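Local coordinates for protein separin (Saccharomyces cerevisiae, PDB 5U1T) that cleaves the SCC1 subunit of cohesin as a caspase-like cysteine protease, triggering sister chromatid separation at anaphase onset, at residues A[101-104]-A[108-111]; A[93-98]-A[111-116]. One frame throughout, in Å; residues are numbered along the deposited sequence.

Contact 1 (A[101-104]-A[108-111]); sequences LFNE and FQAH
Asn-103, in the last turn of helix 91-103, clamps the backbone of Ala-110 in the returning loop, so that a tight connection between two consecutive helices of the helical domain is tied by a side-chain amide. With chi1 at -79°, CG stands beside the backbone N and anti to the carbonyl carbon, which swings the amide across to residues 108-111. CB and CG lie against the Gln-109 side chain, the two amide planes being 32° apart. Beyond CG the group divides its work. Asn-103 OD1 accepts from Ala-110 N at 2.6 Å, with the donor in the carbonyl plane on a lone pair. Asn-103 ND2 donates to Ala-110 O at 3.0 Å, so both polar backbone atoms of one residue are gripped, much as a neighbouring strand would grip them. A leucine here would probably leave Ala-110 N and O without these mates and the loop freer to shift from the helix end. Alongside, Phe-102 supplies the apolar part: its CD2 meets Ala-110 CB at 4.1 Å, and CE2 approaches Phe-108 O obliquely at 3.8 Å. Asn-103 OD1 itself sits in plane at the edge of the Phe-102 ring.

Contact 2 (A[93-98]-A[111-116]); sequences LASSEI and HSLKNI
Ile-98 sets its CG2 methyl against two residues of the short helix 113-117, the central touch in a packing of consecutive helices within the all-helical N-terminal part of separase. Ile-116 CG1 lies 3.8 Å from Ile-98 CG2. Leu-113 CD2 is 4.0 Å from Ile-98 CG2. The Leu-113 side chain crosses Ile-98 at about a right angle, whereas Ile-116 meets it obliquely. One turn earlier on helix 91-103, Ser-95 turns its hydroxyl onto the fork of Leu-113: Ser-95 OG is 3.3 Å from Leu-113 CD1 and equally near CG, a van der Waals contact between a polar tip and a branched aliphatic end. No hydrogen bond joins the two segments, and the contact between them is side-chain packing.

Torsions place the groups: in Ile-98, CG2 points anti to the backbone N, which brings this methyl against Leu-113 and Ile-116 while CG1 stays beside that N. The next shell is also helical. Ile-82 of helix 69-87 and Leu-132, Leu-135 and Ile-139 of helix 129-142 pack on Ile-98, and Tyr-149 of helix 146-158 rests on Leu-113. Next to Ile-98 in the sequence, Glu-97 OE1 is hydrogen-bonded to His-78 NE2. The start of helix 113-117 is set by Ser-112 at the N-cap, immediately ahead of Leu-113; Ser-112 OG accepts weakly from Lys-114 N at 3.2 Å and from Asn-115 N at 3.5 Å.

How the contacts relate
Both contacts fasten helix 91-103 to the chain that follows it, and they share His-111, at which the loop of contact 1 passes into the segment of contact 2. Contact 1, at the helix's C-terminal end, is partly exposed and relies on directed hydrogen bonds to loop backbone, whereas contact 2 lies earlier on the same helix, is wholly buried and depends on aliphatic packing. The two merge around Ile-116, whose CD1 comes within 3.5 Å of Phe-102 CB and 3.7 Å of Ala-110 CB. The polar grip at the helix end thus passes into a hydrophobic interior, away from the probable catalytic cysteine.

Contact 1 (A[101-104]-A[108-111])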
loop_
_atom_site.group_PDB
_atom_site.type_symbol
_atom_site.label_atom_id
_atom_site.label_comp_id
_atom_site.label_asym_id
_atom_site.label_seq_id
_atom_site.Cartn_x
_atom_site.Cartn_y
_atom_site.Cartn_z
ATOM N N LEU A 101 28.082 35.209 -38.360
ATOM C CA LEU A 101 28.763 34.434 -37.333
ATOM C C LEU A 101 28.259 34.828 -35.939
ATOM O O LEU A 101 28.004 33.965 -35.066
ATOM C CB LEU A 101 30.289 34.628 -37.436
ATOM C CG LEU A 101 31.198 33.808 -36.499
ATOM C CD1 LEU A 101 32.577 33.580 -37.112
ATOM C CD2 LEU A 101 31.336 34.442 -35.102
ATOM N N PHE A 102 28.121 36.134 -35.737
ATOM C CA PHE A 102 27.726 36.656 -34.446
ATOM C C PHE A 102 26.268 36.345 -34.140
ATOM O O PHE A 102 25.939 35.950 -33.027
ATOM C CB PHE A 102 27.942 38.146 -34.382
ATOM C CG PHE A 102 27.659 38.739 -33.046
ATOM C CD1 PHE A 102 28.650 38.816 -32.091
ATOM C CD2 PHE A 102 26.404 39.245 -32.745
ATOM C CE1 PHE A 102 28.399 39.381 -30.859
ATOM C CE2 PHE A 102 26.143 39.815 -31.512
ATOM C CZ PHE A 102 27.142 39.882 -30.568
ATOM N N ASN A 103 25.407 36.522 -35.137
ATOM C CA ASN A 103 23.982 36.338 -34.944
ATOM C C ASN A 103 23.629 34.887 -34.621
ATOM O O ASN A 103 22.703 34.625 -33.877
ATOM C CB ASN A 103 23.219 36.815 -36.172
ATOM C CG ASN A 103 23.084 38.311 -36.212
ATOM O OD1 ASN A 103 23.283 38.997 -35.208
ATOM N ND2 ASN A 103 22.752 38.832 -37.372
ATOM N N GLU A 104 24.410 33.962 -35.162
ATOM C CA GLU A 104 24.178 32.552 -34.991
ATOM C C GLU A 104 24.678 32.038 -33.658
ATOM O O GLU A 104 24.541 30.869 -33.381
ATOM C CB GLU A 104 24.859 31.773 -36.101
ATOM C CG GLU A 104 24.350 32.059 -37.478
ATOM C CD GLU A 104 23.088 31.300 -37.789
ATOM O OE1 GLU A 104 22.000 31.798 -37.462
ATOM O OE2 GLU A 104 23.162 30.200 -38.361
ATOM N N PHE A 108 21.744 38.447 -28.374
ATOM C CA PHE A 108 21.777 39.728 -29.081
ATOM C C PHE A 108 22.010 39.524 -30.560
ATOM O O PHE A 108 22.635 38.549 -30.961
ATOM C CB PHE A 108 22.857 40.627 -28.484
ATOM C CG PHE A 108 22.928 40.539 -26.981
ATOM C CD1 PHE A 108 22.118 41.337 -26.184
ATOM C CD2 PHE A 108 23.761 39.613 -26.359
ATOM C CE1 PHE A 108 22.170 41.230 -24.806
ATOM C CE2 PHE A 108 23.817 39.532 -25.010
ATOM C CZ PHE A 108 23.018 40.342 -24.231
ATOM N N GLN A 109 21.480 40.439 -31.363
ATOM C CA GLN A 109 21.601 40.344 -32.810
ATOM C C GLN A 109 22.285 41.583 -33.336
ATOM O O GLN A 109 22.199 42.646 -32.728
ATOM C CB GLN A 109 20.230 40.161 -33.448
ATOM C CG GLN A 109 19.583 38.840 -33.078
ATOM C CD GLN A 109 20.331 37.655 -33.652
ATOM O OE1 GLN A 109 21.058 36.943 -32.937
ATOM N NE2 GLN A 109 20.171 37.440 -34.964
ATOM N N ALA A 110 22.992 41.449 -34.449
ATOM C CA ALA A 110 23.677 42.596 -35.028
ATOM C C ALA A 110 23.180 42.803 -36.445
ATOM O O ALA A 110 22.863 41.834 -37.149
ATOM C CB ALA A 110 25.188 42.395 -35.007
ATOM N N HIS A 111 23.082 44.057 -36.864
ATOM C CA HIS A 111 22.782 44.298 -38.260
ATOM C C HIS A 111 23.655 45.417 -38.816
ATOM O O HIS A 111 23.301 46.081 -39.792
ATOM C CB HIS A 111 21.288 44.585 -38.456
ATOM C CG HIS A 111 20.706 45.518 -37.444
ATOM N ND1 HIS A 111 19.959 45.073 -36.371
ATOM C CD2 HIS A 111 20.723 46.872 -37.366
ATOM C CE1 HIS A 111 19.561 46.119 -35.660
ATOM N NE2 HIS A 111 20.015 47.224 -36.242
#

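Contact 2 (A[93-98]-A[111-116])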
loop_
_atom_site.group_PDB
_atom_site.type_symbol
_atom_site.label_atom_id
_atom_site.label_comp_id
_atom_site.label_asym_id
_atom_site.label_seq_id
_atom_site.Cartn_x
_atom_site.Cartn_y
_atom_site.Cartn_z
ATOM N N LEU A 93 31.305 40.890 -48.542
ATOM C CA LEU A 93 30.905 39.587 -48.116
ATOM C C LEU A 93 31.476 39.236 -46.771
ATOM O O LEU A 93 30.840 38.594 -45.982
ATOM C CB LEU A 93 31.415 38.589 -49.123
ATOM C CG LEU A 93 30.390 37.741 -49.820
ATOM C CD1 LEU A 93 31.105 36.887 -50.827
ATOM C CD2 LEU A 93 29.746 36.865 -48.784
ATOM N N ALA A 94 32.694 39.648 -46.521
ATOM C CA ALA A 94 33.338 39.335 -45.282
ATOM C C ALA A 94 32.617 39.994 -44.166
ATOM O O ALA A 94 32.448 39.439 -43.129
ATOM C CB ALA A 94 34.769 39.791 -45.317
ATOM N N SER A 95 32.218 41.216 -44.386
ATOM C CA SER A 95 31.494 41.993 -43.401
ATOM C C SER A 95 30.182 41.312 -42.965
ATOM O O SER A 95 29.890 41.187 -41.768
ATOM C CB SER A 95 31.214 43.387 -43.962
ATOM O OG SER A 95 30.745 44.256 -42.952
ATOM N N SER A 96 29.391 40.855 -43.922
ATOM C CA SER A 96 28.116 40.312 -43.521
ATOM C C SER A 96 28.305 38.877 -42.993
ATOM O O SER A 96 27.465 38.378 -42.240
ATOM C CB SER A 96 27.109 40.393 -44.669
ATOM O OG SER A 96 27.558 39.663 -45.776
ATOM N N GLU A 97 29.425 38.246 -43.348
ATOM C CA GLU A 97 29.813 36.978 -42.731
ATOM C C GLU A 97 30.108 37.106 -41.232
ATOM O O GLU A 97 29.802 36.192 -40.465
ATOM C CB GLU A 97 31.036 36.382 -43.420
ATOM C CG GLU A 97 30.721 35.645 -44.686
ATOM C CD GLU A 97 29.907 34.412 -44.435
ATOM O OE1 GLU A 97 29.920 33.904 -43.284
ATOM O OE2 GLU A 97 29.251 33.949 -45.388
ATOM N N ILE A 98 30.710 38.226 -40.832
ATOM C CA ILE A 98 30.997 38.527 -39.433
ATOM C C ILE A 98 29.695 38.623 -38.643
ATOM O O ILE A 98 29.507 37.968 -37.607
ATOM C CB ILE A 98 31.795 39.857 -39.295
ATOM C CG1 ILE A 98 33.260 39.667 -39.725
ATOM C CG2 ILE A 98 31.686 40.439 -37.892
ATOM C CD1 ILE A 98 34.169 40.813 -39.344
ATOM N N HIS A 111 23.082 44.057 -36.864
ATOM C CA HIS A 111 22.782 44.298 -38.260
ATOM C C HIS A 111 23.655 45.417 -38.816
ATOM O O HIS A 111 23.301 46.081 -39.792
ATOM C CB HIS A 111 21.288 44.585 -38.456
ATOM C CG HIS A 111 20.706 45.518 -37.444
ATOM N ND1 HIS A 111 19.959 45.073 -36.371
ATOM C CD2 HIS A 111 20.723 46.872 -37.366
ATOM C CE1 HIS A 111 19.561 46.119 -35.660
ATOM N NE2 HIS A 111 20.015 47.224 -36.242
ATOM N N SER A 112 24.814 45.588 -38.184
ATOM C CA SER A 112 25.899 46.429 -38.670
ATOM C C SER A 112 27.183 46.037 -37.958
ATOM O O SER A 112 27.158 45.330 -36.942
ATOM C CB SER A 112 25.594 47.914 -38.450
ATOM O OG SER A 112 25.761 48.297 -37.097
ATOM N N LEU A 113 28.318 46.498 -38.476
ATOM C CA LEU A 113 29.584 46.193 -37.825
ATOM C C LEU A 113 29.666 46.935 -36.494
ATOM O O LEU A 113 30.403 46.547 -35.595
ATOM C CB LEU A 113 30.756 46.546 -38.733
ATOM C CG LEU A 113 31.026 45.585 -39.896
ATOM C CD1 LEU A 113 32.353 45.936 -40.592
ATOM C CD2 LEU A 113 31.030 44.135 -39.400
ATOM N N LYS A 114 28.877 47.992 -36.365
ATOM C CA LYS A 114 28.889 48.808 -35.163
ATOM C C LYS A 114 28.354 47.998 -33.990
ATOM O O LYS A 114 28.801 48.156 -32.851
ATOM C CB LYS A 114 28.073 50.085 -35.392
ATOM C CG LYS A 114 27.637 50.830 -34.145
ATOM C CD LYS A 114 26.132 51.051 -34.221
ATOM C CE LYS A 114 25.590 51.841 -33.051
ATOM N NZ LYS A 114 24.096 51.864 -33.114
ATOM N N ASN A 115 27.406 47.114 -34.289
ATOM C CA ASN A 115 26.813 46.234 -33.285
ATOM C C ASN A 115 27.810 45.158 -32.787
ATOM O O ASN A 115 27.842 44.833 -31.604
ATOM C CB ASN A 115 25.544 45.573 -33.849
ATOM C CG ASN A 115 24.388 46.565 -34.083
ATOM O OD1 ASN A 115 24.212 47.540 -33.344
ATOM N ND2 ASN A 115 23.575 46.284 -35.099
ATOM N N ILE A 116 28.613 44.621 -33.705
ATOM C CA ILE A 116 29.749 43.764 -33.382
ATOM C C ILE A 116 30.717 44.460 -32.427
ATOM O O ILE A 116 30.999 43.956 -31.334
ATOM C CB ILE A 116 30.518 43.352 -34.657
ATOM C CG1 ILE A 116 29.596 42.596 -35.618
ATOM C CG2 ILE A 116 31.779 42.555 -34.325
ATOM C CD1 ILE A 116 28.780 41.477 -34.977
#